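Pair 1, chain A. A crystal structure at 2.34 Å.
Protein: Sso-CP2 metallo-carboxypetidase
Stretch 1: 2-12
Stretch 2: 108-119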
# COMPACT_ATOMS: atom_id res chain seq x y z
N ASP A 2 -7.13 -28.95 38.17
CA ASP A 2 -6.10 -28.64 39.15
C ASP A 2 -5.62 -27.20 39.02
O ASP A 2 -5.97 -26.50 38.07
CB ASP A 2 -4.92 -29.62 39.04
CG ASP A 2 -4.31 -29.65 37.65
OD1 ASP A 2 -4.61 -28.77 36.82
OD2 ASP A 2 -3.51 -30.58 37.38
N GLU A 3 -4.80 -26.77 39.97
CA GLU A 3 -4.30 -25.40 40.02
C GLU A 3 -3.50 -25.02 38.77
O GLU A 3 -3.50 -23.87 38.35
CB GLU A 3 -3.45 -25.20 41.27
CG GLU A 3 -3.09 -23.75 41.55
CD GLU A 3 -2.20 -23.59 42.77
OE1 GLU A 3 -1.61 -24.60 43.21
OE2 GLU A 3 -2.10 -22.46 43.29
N GLU A 4 -2.80 -26.00 38.19
CA GLU A 4 -1.96 -25.75 37.02
C GLU A 4 -2.80 -25.25 35.85
O GLU A 4 -2.45 -24.28 35.19
CB GLU A 4 -1.23 -27.03 36.60
CG GLU A 4 -0.07 -27.44 37.51
CD GLU A 4 -0.53 -27.95 38.86
OE1 GLU A 4 -1.64 -28.52 38.95
OE2 GLU A 4 0.23 -27.79 39.85
N LEU A 5 -3.92 -25.92 35.60
CA LEU A 5 -4.77 -25.57 34.49
C LEU A 5 -5.57 -24.31 34.81
O LEU A 5 -5.67 -23.41 33.98
CB LEU A 5 -5.71 -26.73 34.15
CG LEU A 5 -6.66 -26.49 32.98
CD1 LEU A 5 -5.90 -26.13 31.72
CD2 LEU A 5 -7.53 -27.72 32.74
N TYR A 6 -6.14 -24.26 36.01
CA TYR A 6 -6.97 -23.14 36.41
C TYR A 6 -6.22 -21.82 36.32
O TYR A 6 -6.75 -20.82 35.83
CB TYR A 6 -7.50 -23.34 37.83
CG TYR A 6 -8.10 -22.08 38.44
CD1 TYR A 6 -9.40 -21.70 38.15
CD2 TYR A 6 -7.36 -21.28 39.30
CE1 TYR A 6 -9.95 -20.56 38.71
CE2 TYR A 6 -7.90 -20.14 39.86
CZ TYR A 6 -9.20 -19.78 39.56
OH TYR A 6 -9.74 -18.65 40.11
N THR A 7 -4.98 -21.81 36.80
CA THR A 7 -4.20 -20.58 36.82
C THR A 7 -3.85 -20.15 35.39
O THR A 7 -3.83 -18.95 35.09
CB THR A 7 -2.92 -20.74 37.65
OG1 THR A 7 -3.28 -21.14 38.98
CG2 THR A 7 -2.15 -19.42 37.72
N LEU A 8 -3.59 -21.11 34.52
CA LEU A 8 -3.29 -20.80 33.13
C LEU A 8 -4.49 -20.13 32.47
O LEU A 8 -4.34 -19.12 31.78
CB LEU A 8 -2.89 -22.06 32.36
CG LEU A 8 -2.80 -21.92 30.83
CD1 LEU A 8 -1.82 -20.82 30.44
CD2 LEU A 8 -2.39 -23.24 30.20
N ILE A 9 -5.68 -20.69 32.69
CA ILE A 9 -6.93 -20.13 32.16
C ILE A 9 -7.11 -18.69 32.63
O ILE A 9 -7.43 -17.80 31.85
CB ILE A 9 -8.16 -20.96 32.60
CG1 ILE A 9 -8.09 -22.38 32.04
CG2 ILE A 9 -9.47 -20.29 32.17
CD1 ILE A 9 -8.20 -22.48 30.53
N GLU A 10 -6.92 -18.49 33.93
CA GLU A 10 -7.01 -17.16 34.53
C GLU A 10 -6.05 -16.19 33.86
O GLU A 10 -6.41 -15.05 33.56
CB GLU A 10 -6.71 -17.27 36.03
CG GLU A 10 -6.79 -15.97 36.81
CD GLU A 10 -6.49 -16.17 38.28
OE1 GLU A 10 -5.47 -16.84 38.59
OE2 GLU A 10 -7.26 -15.67 39.12
N PHE A 11 -4.82 -16.65 33.61
CA PHE A 11 -3.79 -15.84 32.97
C PHE A 11 -4.21 -15.48 31.55
O PHE A 11 -4.09 -14.33 31.11
CB PHE A 11 -2.48 -16.66 32.92
CG PHE A 11 -1.24 -15.86 32.56
CD1 PHE A 11 -1.19 -14.49 32.73
CD2 PHE A 11 -0.12 -16.52 32.06
CE1 PHE A 11 -0.04 -13.78 32.40
CE2 PHE A 11 1.03 -15.81 31.73
CZ PHE A 11 1.07 -14.44 31.90
N LEU A 12 -4.72 -16.48 30.83
CA LEU A 12 -5.09 -16.34 29.43
C LEU A 12 -6.29 -15.41 29.22
O LEU A 12 -6.44 -14.83 28.15
CB LEU A 12 -5.40 -17.71 28.83
CG LEU A 12 -4.21 -18.63 28.53
CD1 LEU A 12 -4.69 -20.01 28.13
CD2 LEU A 12 -3.34 -18.04 27.42
N THR A 108 3.64 -21.54 27.89
CA THR A 108 5.02 -21.92 28.17
C THR A 108 5.54 -21.19 29.40
O THR A 108 6.28 -21.75 30.20
CB THR A 108 5.93 -21.62 26.97
OG1 THR A 108 5.43 -22.28 25.81
CG2 THR A 108 7.37 -22.08 27.24
N LEU A 109 5.12 -19.93 29.56
CA LEU A 109 5.56 -19.13 30.70
C LEU A 109 5.06 -19.74 31.99
O LEU A 109 5.80 -19.81 32.98
CB LEU A 109 5.05 -17.69 30.56
CG LEU A 109 5.49 -16.63 31.58
CD1 LEU A 109 5.27 -15.24 30.99
CD2 LEU A 109 4.75 -16.72 32.91
N MET A 110 3.81 -20.18 31.98
CA MET A 110 3.15 -20.66 33.19
C MET A 110 3.58 -22.08 33.53
O MET A 110 3.71 -22.44 34.70
CB MET A 110 1.63 -20.60 33.01
CG MET A 110 0.84 -20.92 34.27
SD MET A 110 1.09 -19.72 35.59
CE MET A 110 0.39 -18.24 34.87
N ALA A 111 3.80 -22.89 32.49
CA ALA A 111 4.30 -24.25 32.67
C ALA A 111 5.60 -24.22 33.46
O ALA A 111 5.75 -24.92 34.46
CB ALA A 111 4.51 -24.93 31.33
N ARG A 112 6.53 -23.37 33.02
CA ARG A 112 7.82 -23.25 33.68
C ARG A 112 7.67 -22.86 35.14
O ARG A 112 8.39 -23.37 36.00
CB ARG A 112 8.69 -22.21 32.96
CG ARG A 112 9.11 -22.62 31.56
CD ARG A 112 9.93 -21.53 30.89
NE ARG A 112 10.44 -21.96 29.60
CZ ARG A 112 11.16 -21.19 28.79
NH1 ARG A 112 11.45 -19.94 29.14
NH2 ARG A 112 11.58 -21.66 27.62
N LEU A 113 6.73 -21.95 35.42
CA LEU A 113 6.48 -21.50 36.79
C LEU A 113 6.01 -22.63 37.68
O LEU A 113 6.44 -22.75 38.83
CB LEU A 113 5.41 -20.39 36.80
CG LEU A 113 5.87 -18.94 36.93
CD1 LEU A 113 4.65 -18.02 36.89
CD2 LEU A 113 6.66 -18.71 38.20
N PHE A 114 5.12 -23.47 37.16
CA PHE A 114 4.58 -24.57 37.94
C PHE A 114 5.62 -25.69 38.11
O PHE A 114 5.60 -26.40 39.12
CB PHE A 114 3.28 -25.09 37.33
CG PHE A 114 2.07 -24.32 37.77
CD1 PHE A 114 1.53 -24.52 39.03
CD2 PHE A 114 1.48 -23.37 36.93
CE1 PHE A 114 0.43 -23.80 39.45
CE2 PHE A 114 0.37 -22.66 37.35
CZ PHE A 114 -0.15 -22.87 38.61
N ALA A 115 6.53 -25.83 37.15
CA ALA A 115 7.63 -26.78 37.30
C ALA A 115 8.51 -26.36 38.48
O ALA A 115 8.85 -27.18 39.33
CB ALA A 115 8.46 -26.85 36.03
N ILE A 116 8.86 -25.08 38.52
CA ILE A 116 9.70 -24.56 39.59
C ILE A 116 9.02 -24.77 40.94
O ILE A 116 9.66 -25.15 41.92
CB ILE A 116 10.01 -23.06 39.39
CG1 ILE A 116 10.84 -22.87 38.12
CG2 ILE A 116 10.76 -22.49 40.59
CD1 ILE A 116 10.96 -21.42 37.67
N LYS A 117 7.71 -24.53 40.97
CA LYS A 117 6.92 -24.70 42.18
C LYS A 117 6.99 -26.14 42.67
O LYS A 117 7.16 -26.38 43.87
CB LYS A 117 5.46 -24.34 41.90
CG LYS A 117 4.55 -24.47 43.11
CD LYS A 117 3.09 -24.31 42.73
CE LYS A 117 2.24 -23.95 43.93
NZ LYS A 117 2.46 -24.88 45.08
N HIS A 118 6.83 -27.08 41.75
CA HIS A 118 6.83 -28.49 42.11
C HIS A 118 8.16 -28.88 42.74
O HIS A 118 8.19 -29.51 43.80
CB HIS A 118 6.55 -29.35 40.88
CG HIS A 118 5.16 -29.18 40.34
ND1 HIS A 118 4.72 -29.80 39.19
CD2 HIS A 118 4.11 -28.45 40.80
CE1 HIS A 118 3.46 -29.47 38.97
NE2 HIS A 118 3.07 -28.65 39.93
N LEU A 119 9.26 -28.47 42.12
CA LEU A 119 10.58 -28.78 42.64
C LEU A 119 10.81 -28.13 44.01
O LEU A 119 11.38 -28.75 44.90
CB LEU A 119 11.67 -28.35 41.66
CG LEU A 119 11.69 -29.07 40.31
CD1 LEU A 119 12.88 -28.62 39.48
CD2 LEU A 119 11.72 -30.59 40.48

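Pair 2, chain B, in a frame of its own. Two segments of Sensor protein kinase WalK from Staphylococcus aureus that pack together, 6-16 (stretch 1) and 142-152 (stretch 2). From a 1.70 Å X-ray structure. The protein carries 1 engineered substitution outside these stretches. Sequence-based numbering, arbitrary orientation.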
# COMPACT_ATOMS: atom_id res chain seq x y z
N ASN B 6 -14.44 -0.32 -11.78
CA ASN B 6 -14.30 0.60 -10.58
C ASN B 6 -12.99 0.46 -9.82
O ASN B 6 -12.87 0.95 -8.67
CB ASN B 6 -15.42 0.32 -9.58
CG ASN B 6 -16.56 1.28 -9.76
OD1 ASN B 6 -16.58 2.36 -9.16
ND2 ASN B 6 -17.50 0.92 -10.62
N LEU B 7 -12.05 -0.21 -10.46
CA LEU B 7 -10.83 -0.64 -9.84
C LEU B 7 -10.03 0.62 -9.44
O LEU B 7 -9.44 0.69 -8.32
CB LEU B 7 -10.03 -1.47 -10.80
CG LEU B 7 -8.67 -1.92 -10.29
CD1 LEU B 7 -8.76 -2.80 -9.04
CD2 LEU B 7 -7.85 -2.61 -11.36
N GLU B 8 -10.05 1.63 -10.31
CA GLU B 8 -9.30 2.88 -10.02
C GLU B 8 -9.80 3.54 -8.74
O GLU B 8 -8.98 3.90 -7.84
CB GLU B 8 -9.31 3.84 -11.24
CG GLU B 8 -8.61 5.15 -10.86
CD GLU B 8 -8.48 6.10 -12.04
OE1 GLU B 8 -8.53 5.60 -13.18
OE2 GLU B 8 -8.33 7.30 -11.80
N LYS B 9 -11.10 3.67 -8.55
CA LYS B 9 -11.63 4.35 -7.38
C LYS B 9 -11.36 3.54 -6.13
O LYS B 9 -11.02 4.07 -5.07
CB LYS B 9 -13.14 4.60 -7.57
CG LYS B 9 -13.83 5.13 -6.34
CD LYS B 9 -15.35 4.97 -6.45
CE LYS B 9 -16.02 5.10 -5.09
NZ LYS B 9 -15.56 6.38 -4.48
N GLU B 10 -11.45 2.22 -6.27
CA GLU B 10 -11.21 1.33 -5.15
C GLU B 10 -9.73 1.44 -4.66
O GLU B 10 -9.51 1.53 -3.47
CB GLU B 10 -11.46 -0.10 -5.57
CG GLU B 10 -12.93 -0.53 -5.56
CD GLU B 10 -13.15 -1.85 -6.32
OE1 GLU B 10 -12.17 -2.56 -6.75
OE2 GLU B 10 -14.36 -2.20 -6.47
N LEU B 11 -8.78 1.42 -5.58
CA LEU B 11 -7.37 1.45 -5.24
C LEU B 11 -7.02 2.82 -4.68
O LEU B 11 -6.23 2.87 -3.73
CB LEU B 11 -6.52 1.10 -6.41
CG LEU B 11 -6.70 -0.35 -6.92
CD1 LEU B 11 -5.78 -0.47 -8.09
CD2 LEU B 11 -6.34 -1.31 -5.81
N LEU B 12 -7.58 3.89 -5.27
CA LEU B 12 -7.27 5.23 -4.70
C LEU B 12 -7.85 5.35 -3.32
O LEU B 12 -7.18 5.84 -2.40
CB LEU B 12 -7.80 6.31 -5.67
CG LEU B 12 -7.02 6.33 -6.99
CD1 LEU B 12 -7.79 7.19 -8.03
CD2 LEU B 12 -5.64 6.89 -6.90
N ASP B 13 -9.07 4.91 -3.12
CA ASP B 13 -9.68 4.96 -1.78
C ASP B 13 -8.92 4.14 -0.79
O ASP B 13 -8.76 4.55 0.30
CB ASP B 13 -11.12 4.47 -1.79
CG ASP B 13 -12.11 5.43 -2.44
OD1 ASP B 13 -11.83 6.61 -2.70
OD2 ASP B 13 -13.19 4.95 -2.72
N ASN B 14 -8.40 2.95 -1.16
CA ASN B 14 -7.67 2.15 -0.24
C ASN B 14 -6.34 2.85 0.15
O ASN B 14 -5.91 2.88 1.35
CB ASN B 14 -7.25 0.77 -0.85
CG ASN B 14 -8.35 -0.12 -1.22
OD1 ASN B 14 -9.45 -0.03 -0.72
ND2 ASN B 14 -8.04 -1.08 -2.16
N PHE B 15 -5.67 3.46 -0.86
CA PHE B 15 -4.42 4.18 -0.59
C PHE B 15 -4.66 5.31 0.45
O PHE B 15 -3.89 5.42 1.40
CB PHE B 15 -3.91 4.80 -1.88
CG PHE B 15 -2.63 5.57 -1.74
CD1 PHE B 15 -2.67 6.89 -1.39
CD2 PHE B 15 -1.40 5.00 -2.01
CE1 PHE B 15 -1.49 7.65 -1.23
CE2 PHE B 15 -0.25 5.71 -1.88
CZ PHE B 15 -0.30 7.05 -1.47
N LYS B 16 -5.71 6.10 0.23
CA LYS B 16 -6.06 7.29 1.10
C LYS B 16 -6.43 6.79 2.49
O LYS B 16 -5.94 7.30 3.50
CB LYS B 16 -7.15 8.10 0.49
CG LYS B 16 -6.72 8.82 -0.77
CD LYS B 16 -7.92 9.49 -1.39
CE LYS B 16 -7.55 10.14 -2.66
NZ LYS B 16 -8.68 10.87 -3.29
N ASP B 142 2.05 6.33 -7.27
CA ASP B 142 2.32 4.93 -7.42
C ASP B 142 1.07 4.13 -7.81
O ASP B 142 1.23 3.13 -8.54
CB ASP B 142 2.97 4.35 -6.14
CG ASP B 142 4.48 4.78 -5.88
OD1 ASP B 142 5.26 5.13 -6.83
OD2 ASP B 142 4.86 4.57 -4.69
N VAL B 143 -0.16 4.52 -7.36
CA VAL B 143 -1.44 3.94 -7.75
C VAL B 143 -1.70 4.20 -9.25
O VAL B 143 -1.93 3.29 -10.01
CB VAL B 143 -2.62 4.43 -6.90
CG1 VAL B 143 -3.83 3.74 -7.38
CG2 VAL B 143 -2.26 4.17 -5.38
N TYR B 144 -1.62 5.47 -9.65
CA TYR B 144 -1.82 5.81 -11.06
C TYR B 144 -0.86 5.12 -11.98
O TYR B 144 -1.26 4.61 -13.05
CB TYR B 144 -1.79 7.34 -11.20
CG TYR B 144 -2.94 8.09 -10.54
CD1 TYR B 144 -4.24 8.09 -11.08
CD2 TYR B 144 -2.74 8.83 -9.44
CE1 TYR B 144 -5.24 8.85 -10.45
CE2 TYR B 144 -3.76 9.58 -8.83
CZ TYR B 144 -4.97 9.59 -9.35
OH TYR B 144 -5.93 10.31 -8.71
N ASN B 145 0.39 5.01 -11.56
CA ASN B 145 1.43 4.34 -12.35
C ASN B 145 1.10 2.86 -12.53
O ASN B 145 1.21 2.29 -13.59
CB ASN B 145 2.82 4.46 -11.79
CG ASN B 145 3.47 5.86 -11.99
OD1 ASN B 145 3.10 6.59 -12.91
ND2 ASN B 145 4.33 6.21 -11.10
N GLN B 146 0.66 2.23 -11.44
CA GLN B 146 0.32 0.79 -11.53
C GLN B 146 -0.92 0.59 -12.40
O GLN B 146 -0.97 -0.38 -13.16
CB GLN B 146 0.24 0.22 -10.15
CG GLN B 146 -0.09 -1.28 -10.24
CD GLN B 146 0.91 -2.18 -10.99
OE1 GLN B 146 2.03 -1.77 -11.39
NE2 GLN B 146 0.47 -3.48 -11.18
N LEU B 147 -1.91 1.45 -12.31
CA LEU B 147 -3.13 1.33 -13.12
C LEU B 147 -2.75 1.45 -14.59
O LEU B 147 -3.24 0.73 -15.47
CB LEU B 147 -4.13 2.40 -12.70
CG LEU B 147 -4.87 2.19 -11.40
CD1 LEU B 147 -5.64 3.40 -10.98
CD2 LEU B 147 -5.86 1.07 -11.68
N ASN B 148 -1.84 2.38 -14.90
CA ASN B 148 -1.44 2.55 -16.31
C ASN B 148 -0.69 1.35 -16.77
O ASN B 148 -0.86 0.87 -17.90
CB ASN B 148 -0.56 3.81 -16.47
CG ASN B 148 -1.38 5.08 -16.61
OD1 ASN B 148 -2.53 5.10 -17.07
ND2 ASN B 148 -0.80 6.17 -16.12
N ASN B 149 0.13 0.74 -15.91
CA ASN B 149 0.85 -0.45 -16.29
C ASN B 149 -0.04 -1.69 -16.61
O ASN B 149 0.35 -2.55 -17.35
CB ASN B 149 1.73 -0.85 -15.13
CG ASN B 149 2.77 -1.80 -15.49
OD1 ASN B 149 3.39 -1.69 -16.54
ND2 ASN B 149 3.01 -2.73 -14.61
N ILE B 150 -1.22 -1.77 -16.01
CA ILE B 150 -2.15 -2.88 -16.27
C ILE B 150 -3.26 -2.47 -17.20
O ILE B 150 -4.30 -3.15 -17.31
CB ILE B 150 -2.76 -3.48 -14.95
CG1 ILE B 150 -3.63 -2.49 -14.23
CG2 ILE B 150 -1.66 -4.00 -14.07
CD1 ILE B 150 -4.41 -3.04 -13.03
N ASN B 151 -3.13 -1.28 -17.81
CA ASN B 151 -4.19 -0.72 -18.68
C ASN B 151 -5.58 -0.62 -18.10
O ASN B 151 -6.56 -1.03 -18.71
CB ASN B 151 -4.13 -1.46 -20.04
CG ASN B 151 -2.75 -1.38 -20.65
OD1 ASN B 151 -2.29 -0.31 -21.03
ND2 ASN B 151 -2.05 -2.50 -20.68
N GLN B 152 -5.66 -0.06 -16.89
CA GLN B 152 -6.89 0.24 -16.25
C GLN B 152 -6.73 1.73 -15.86
O GLN B 152 -7.56 2.17 -15.11
CB GLN B 152 -7.13 -0.69 -15.00
CG GLN B 152 -7.02 -2.20 -15.28
CD GLN B 152 -8.24 -2.80 -15.98
OE1 GLN B 152 -8.16 -3.86 -16.62
NE2 GLN B 152 -9.40 -2.15 -15.81
O HOH W 1 -7.32 10.64 -6.07

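Pair 1 and pair 2 each set two helices side by side in nearly opposite directions, at 144° in pair 1 and 154° in pair 2, with axes 10.2 and 10.1 Å apart at closest approach. The backbones superpose to 0.6 Å, and the register agrees: Glu A4 lies nearest Phe A114 and Leu A8 nearest Met A110, as Glu B8 lies nearest Leu B147 and Leu B12 nearest Val B143.

The matched pair Phe A114 and Leu B147 sits at the heart of each contact. The phenylalanine offers a flat surface on which the backbone of the facing helix can rest: Glu A4 CA lies 3.8 Å from the centroid of the Phe A114 ring, nearly along its normal, a CH-pi contact. Thr A7 OG1 meets the ring edge, 3.6 Å from Phe A114 CZ, while donating a hydrogen bond to Glu A3 O (2.8 Å), so the polar group is satisfied within its own helix. Leucine, branched rather than flat, meets the facing helix with two methyls: Leu B147 CD1 is 3.4 Å from Glu B8 CG, and Leu B147 CD2 is 3.9 Å from Leu B11 CD1. Leu B11 matches Thr A7, and here the position is wholly apolar.

One turn away, Met A110 matches Val B143. The long, flexible methionine folds through p chi2 and chi3 to bring CE within 3.3 Å of Phe A11 CD2. Valine is shorter but branches at CB, so that Val B143 CG2 reaches Phe B15 CD2 (3.6 Å) while Val B143 CG1 reaches Leu B12 CD2 (3.7 Å). The phenylalanines match, and both point toward the opposing helix with t chi1.

Leu A8 and Leu B12 also match, but differ in rotamer. Both meet the matched Met A110 or Val B143, Leu A8 CD1 lying 4.3 Å from Met A110 CB; Leu B12 in addition lays CD2 over the Tyr B144 ring, 4.0 Å from its centroid. The matching Ala A111, ending at CB, makes no contact with the facing stretch.

The other end also differs. Glu A3 and Lys A117 match Leu B7 and Ile B150. In pair 1 the charges are only near each other, Glu A3 OE1 being 4.5 Å from Lys A117 NZ, whereas Leu B7 CD2 packs against Ile B150 CD1 at 3.8 Å. The glutamates Glu A4 and Glu B8 match, yet only the former bonds across: folded by m chi1 and p chi2, it accepts from His A118 NE2 at OE2 (3.0 Å). Glu B8 is extended, and its aliphatic CG covers Leu B147.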